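Local coordinates for protein mevalonate kinase, putative (Leishmania major, PDB 2HFS) that probably catalyses the ATP-dependent phosphorylation of (R)-mevalonate to (R)-5-phosphomevalonate, the first of three steps from mevalonate to isopentenyl diphosphate, at residues A[40-45]-A[323-328]; A[186-191]-A[240-245]. One frame throughout, in Å; residues are numbered along the deposited sequence.

Contact 1 (A[40-45]-A[323-328]); sequences GISEYT and TVQPSA
S42 and T323 meet through both backbone and side chain, an instructive example of how two β-sheets can be joined by a few well-directed polar bonds. The backbone N of S42 donates to the carbonyl O of T323 at 2.9 Å. Beside it, S42 OG and T323 OG1 share a longer hydrogen bond of 3.2 Å. The N-H of T323 is taken up by a carboxylate: T323 N donates to E43 OE1 at 3.0 Å, nearly straight at the hydrogen and on the syn side of OE1, somewhat out of the carboxylate plane. In E43 a bend at chi2 (77°) brings CD round so that the carboxylate faces T323 N, and the two side chains cross at about a right angle. T323 is thus held through its N, its O and its hydroxyl. A water continues the polar seam, donating a hydrogen bond to G40 O (2.6 Å) and accepting from Q325 N (3.0 Å). Apolar contact is slight, with I41 CG2 against V324 CG2 at 4.1 Å. The chain turns a corner at S42, while the backbones of I41 and E43 both bond to G20. Strand 36-52 belongs to the large mixed sheet and strand 318-324 edges the four-stranded antiparallel sheet, an arrangement consistent with the junction between the N- and C-terminal domains of a GHMP kinase.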
# COMPACT_ATOMS: atom_id res chain seq x y z
N GLY A 40 0.51 6.99 -0.12
CA GLY A 40 1.79 6.45 -0.55
C GLY A 40 2.87 6.98 0.38
O GLY A 40 3.16 8.18 0.39
N ILE A 41 3.49 6.07 1.13
CA ILE A 41 4.39 6.47 2.22
C ILE A 41 5.82 6.72 1.72
O ILE A 41 6.16 6.36 0.58
CB ILE A 41 4.34 5.43 3.35
CG1 ILE A 41 4.73 4.02 2.88
CG2 ILE A 41 2.91 5.38 3.99
CD1 ILE A 41 5.12 3.09 4.05
N SER A 42 6.66 7.35 2.54
CA SER A 42 8.02 7.72 2.10
C SER A 42 8.87 6.49 1.91
O SER A 42 9.78 6.47 1.08
CB SER A 42 8.74 8.58 3.15
OG SER A 42 8.10 9.82 3.34
N GLU A 43 8.59 5.50 2.75
CA GLU A 43 9.37 4.26 2.84
C GLU A 43 9.15 3.44 1.59
O GLU A 43 8.04 3.35 1.10
CB GLU A 43 8.94 3.50 4.10
CG GLU A 43 9.45 4.14 5.40
CD GLU A 43 8.70 5.38 5.89
OE1 GLU A 43 7.59 5.72 5.44
OE2 GLU A 43 9.24 6.04 6.81
N TYR A 44 10.21 2.85 1.06
CA TYR A 44 10.19 2.41 -0.33
C TYR A 44 10.96 1.14 -0.52
O TYR A 44 11.75 0.72 0.35
CB TYR A 44 10.80 3.51 -1.22
CG TYR A 44 12.22 3.84 -0.86
CD1 TYR A 44 13.29 3.18 -1.48
CD2 TYR A 44 12.50 4.78 0.13
CE1 TYR A 44 14.60 3.46 -1.14
CE2 TYR A 44 13.82 5.08 0.48
CZ TYR A 44 14.86 4.41 -0.15
OH TYR A 44 16.15 4.69 0.17
N THR A 45 10.73 0.51 -1.67
CA THR A 45 11.52 -0.62 -2.10
C THR A 45 12.34 -0.09 -3.29
O THR A 45 11.80 0.62 -4.17
CB THR A 45 10.57 -1.76 -2.54
OG1 THR A 45 9.97 -2.36 -1.38
CG2 THR A 45 11.34 -2.90 -3.16
N THR A 323 5.95 7.33 7.38
CA THR A 323 5.49 8.73 7.24
C THR A 323 4.91 9.01 5.86
O THR A 323 5.27 8.38 4.86
CB THR A 323 6.61 9.76 7.51
OG1 THR A 323 7.64 9.63 6.53
CG2 THR A 323 7.33 9.53 8.85
N VAL A 324 4.01 9.98 5.82
CA VAL A 324 3.54 10.54 4.58
C VAL A 324 4.07 11.96 4.45
O VAL A 324 3.96 12.79 5.36
CB VAL A 324 2.02 10.54 4.47
CG1 VAL A 324 1.59 11.07 3.11
CG2 VAL A 324 1.47 9.14 4.71
N GLN A 325 4.65 12.22 3.28
CA GLN A 325 5.29 13.48 3.01
C GLN A 325 4.26 14.50 2.53
O GLN A 325 3.34 14.14 1.78
CB GLN A 325 6.35 13.26 1.94
CG GLN A 325 7.42 14.31 1.93
CD GLN A 325 8.33 14.16 0.74
OE1 GLN A 325 9.03 15.11 0.36
NE2 GLN A 325 8.33 12.96 0.14
N PRO A 326 4.40 15.76 2.95
CA PRO A 326 3.55 16.84 2.45
C PRO A 326 3.80 17.08 0.97
O PRO A 326 4.94 16.99 0.52
CB PRO A 326 4.01 18.06 3.24
CG PRO A 326 4.74 17.51 4.42
CD PRO A 326 5.37 16.25 3.95
N SER A 327 2.73 17.38 0.24
CA SER A 327 2.80 17.63 -1.19
C SER A 327 3.43 18.99 -1.52
O SER A 327 4.06 19.15 -2.56
CB SER A 327 1.40 17.56 -1.78
OG SER A 327 0.58 18.58 -1.22
N ALA A 328 3.25 19.95 -0.62
CA ALA A 328 3.65 21.34 -0.84
C ALA A 328 4.18 21.99 0.43
O ALA A 328 4.07 21.42 1.52
CB ALA A 328 2.47 22.14 -1.39
O HOH W 1 4.70 10.16 1.09

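Contact 2 (A[186-191]-A[240-245]); sequences QRLYLV and GDLQRL
Q186 opens the contact by stretching toward the turn at G240 and the start of helix 242-258, where it faces L242 tip to tip. Beyond CG its chain is extended (chi2 -176°), which carries the amide CD well away from its own backbone. NE2 of Q186 is modelled 2.5 Å from G240 O, too short for the hydrogen bond to be taken at face value; the oxygen lies near the amide plane, whereas the donor is tilted from the plane of the carbonyl. The other amide branch is laid against hydrocarbon, with Q186 OE1 3.7 Å from L242 CD1. R187 adds its backbone: its carbonyl O lies 4.0 Å from the same methyl, while its CB leaves the backbone on the side away from the helix. L188 then supplies the apolar part. Its CD1 touches L242 CD2 at 4.0 Å, with the two leucines crossing obliquely. The chi2 of L188 (28°) lies away from the staggered values; with this torsion CD1 faces L242.

The receiving turn illustrates how one helix can follow another almost without a linker. G240, with positive phi, is the C-prime residue of a Schellman motif ending helix 216-239, in which D241 N pairs with A236 O and G240 N with L237 O. D241 next serves as N-cap, OD1 accepting a weak bond from R244 N at 3.4 Å. Farther in, L188 and L245 both pack on L295 of strand 291-296, and L245 also on L237. The contact therefore sits near the surface, where strand 188-194, flanked by strands 291-296 and 318-324, enters its sheet beside the turn between helices 216-239 and 242-258.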
# COMPACT_ATOMS: atom_id res chain seq x y z
N GLN A 186 1.18 19.26 5.64
CA GLN A 186 1.68 18.75 6.92
C GLN A 186 2.20 17.31 6.80
O GLN A 186 1.64 16.51 6.06
CB GLN A 186 0.55 18.78 7.95
CG GLN A 186 0.52 20.01 8.83
CD GLN A 186 -0.56 19.90 9.88
OE1 GLN A 186 -0.27 19.66 11.06
NE2 GLN A 186 -1.80 20.03 9.45
N ARG A 187 3.26 16.98 7.54
CA ARG A 187 3.73 15.59 7.64
C ARG A 187 2.71 14.75 8.44
O ARG A 187 2.16 15.23 9.43
CB ARG A 187 5.08 15.56 8.35
CG ARG A 187 6.00 14.41 8.00
CD ARG A 187 7.32 14.44 8.78
NE ARG A 187 8.20 15.55 8.39
CZ ARG A 187 9.33 15.89 9.02
NH1 ARG A 187 9.75 15.22 10.09
NH2 ARG A 187 10.05 16.92 8.58
N LEU A 188 2.48 13.52 8.00
CA LEU A 188 1.72 12.53 8.75
C LEU A 188 2.72 11.56 9.40
O LEU A 188 3.46 10.89 8.71
CB LEU A 188 0.81 11.73 7.80
CG LEU A 188 -0.62 12.12 7.42
CD1 LEU A 188 -0.92 13.57 7.47
CD2 LEU A 188 -1.15 11.47 6.17
N TYR A 189 2.70 11.51 10.72
CA TYR A 189 3.50 10.59 11.49
C TYR A 189 2.65 9.33 11.78
O TYR A 189 1.72 9.38 12.59
CB TYR A 189 3.97 11.27 12.78
CG TYR A 189 4.94 12.42 12.58
CD1 TYR A 189 4.51 13.74 12.65
CD2 TYR A 189 6.30 12.18 12.35
CE1 TYR A 189 5.41 14.81 12.46
CE2 TYR A 189 7.20 13.24 12.17
CZ TYR A 189 6.74 14.54 12.22
OH TYR A 189 7.63 15.59 12.04
N LEU A 190 2.96 8.23 11.09
CA LEU A 190 2.18 6.99 11.17
C LEU A 190 2.86 5.89 11.96
O LEU A 190 4.08 5.70 11.88
CB LEU A 190 1.86 6.48 9.75
CG LEU A 190 1.08 7.40 8.80
CD1 LEU A 190 0.82 6.73 7.44
CD2 LEU A 190 -0.23 7.82 9.43
N VAL A 191 2.06 5.13 12.72
CA VAL A 191 2.53 3.85 13.25
C VAL A 191 1.68 2.80 12.53
O VAL A 191 0.46 2.86 12.59
CB VAL A 191 2.35 3.70 14.79
CG1 VAL A 191 2.88 2.36 15.24
CG2 VAL A 191 3.09 4.80 15.54
N GLY A 240 -5.71 21.12 7.27
CA GLY A 240 -4.54 20.70 8.02
C GLY A 240 -4.89 20.44 9.47
O GLY A 240 -4.08 20.64 10.39
N ASP A 241 -6.11 19.97 9.68
CA ASP A 241 -6.62 19.63 11.00
C ASP A 241 -6.43 18.14 11.31
O ASP A 241 -7.29 17.31 11.01
CB ASP A 241 -8.09 20.02 11.08
CG ASP A 241 -8.64 20.00 12.49
OD1 ASP A 241 -7.96 19.47 13.41
OD2 ASP A 241 -9.76 20.48 12.77
N LEU A 242 -5.32 17.82 11.97
CA LEU A 242 -4.97 16.42 12.23
C LEU A 242 -5.75 15.76 13.36
O LEU A 242 -6.03 14.56 13.30
CB LEU A 242 -3.46 16.25 12.42
CG LEU A 242 -2.58 16.56 11.20
CD1 LEU A 242 -1.13 16.13 11.44
CD2 LEU A 242 -3.11 15.95 9.90
N GLN A 243 -6.11 16.52 14.39
CA GLN A 243 -6.93 15.97 15.47
C GLN A 243 -8.28 15.47 14.92
O GLN A 243 -8.74 14.39 15.27
CB GLN A 243 -7.13 17.00 16.58
CG GLN A 243 -7.79 16.46 17.82
CD GLN A 243 -8.03 17.54 18.84
OE1 GLN A 243 -7.08 18.20 19.29
NE2 GLN A 243 -9.29 17.75 19.20
N ARG A 244 -8.89 16.27 14.06
CA ARG A 244 -10.16 15.91 13.47
C ARG A 244 -9.99 14.76 12.50
O ARG A 244 -10.84 13.86 12.43
CB ARG A 244 -10.77 17.10 12.74
CG ARG A 244 -12.03 16.73 11.99
CD ARG A 244 -12.96 17.88 11.73
NE ARG A 244 -13.70 17.68 10.49
CZ ARG A 244 -13.47 18.36 9.36
NH1 ARG A 244 -12.52 19.30 9.31
NH2 ARG A 244 -14.20 18.10 8.29
N LEU A 245 -8.90 14.80 11.73
CA LEU A 245 -8.60 13.71 10.83
C LEU A 245 -8.56 12.40 11.61
O LEU A 245 -9.11 11.39 11.16
CB LEU A 245 -7.29 13.95 10.09
CG LEU A 245 -7.00 12.90 9.00
CD1 LEU A 245 -7.90 13.09 7.79
CD2 LEU A 245 -5.53 12.89 8.58

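In the fold
Both contacts reach the same four-stranded antiparallel sheet, through neighbouring strands: contact 1 at the end of 318-324, contact 2 at the start of 188-194. Their centres lie 13 Å apart, and they touch directly, V324 N probably donating to L188 O at 3.1 Å while CG of P326 packs on the peptide between Q186 and R187. Contact 1 is the more deeply placed, partly buried and joining this sheet to the large mixed one mainly by polar bonds. Contact 2 lies near the surface and joins the sheet to a helical turn, through the Q186 amide, whose short bond is doubtful as modelled, and a leucine-leucine contact. In sequence, contact 2 is nested within the span of chain that contact 1 closes.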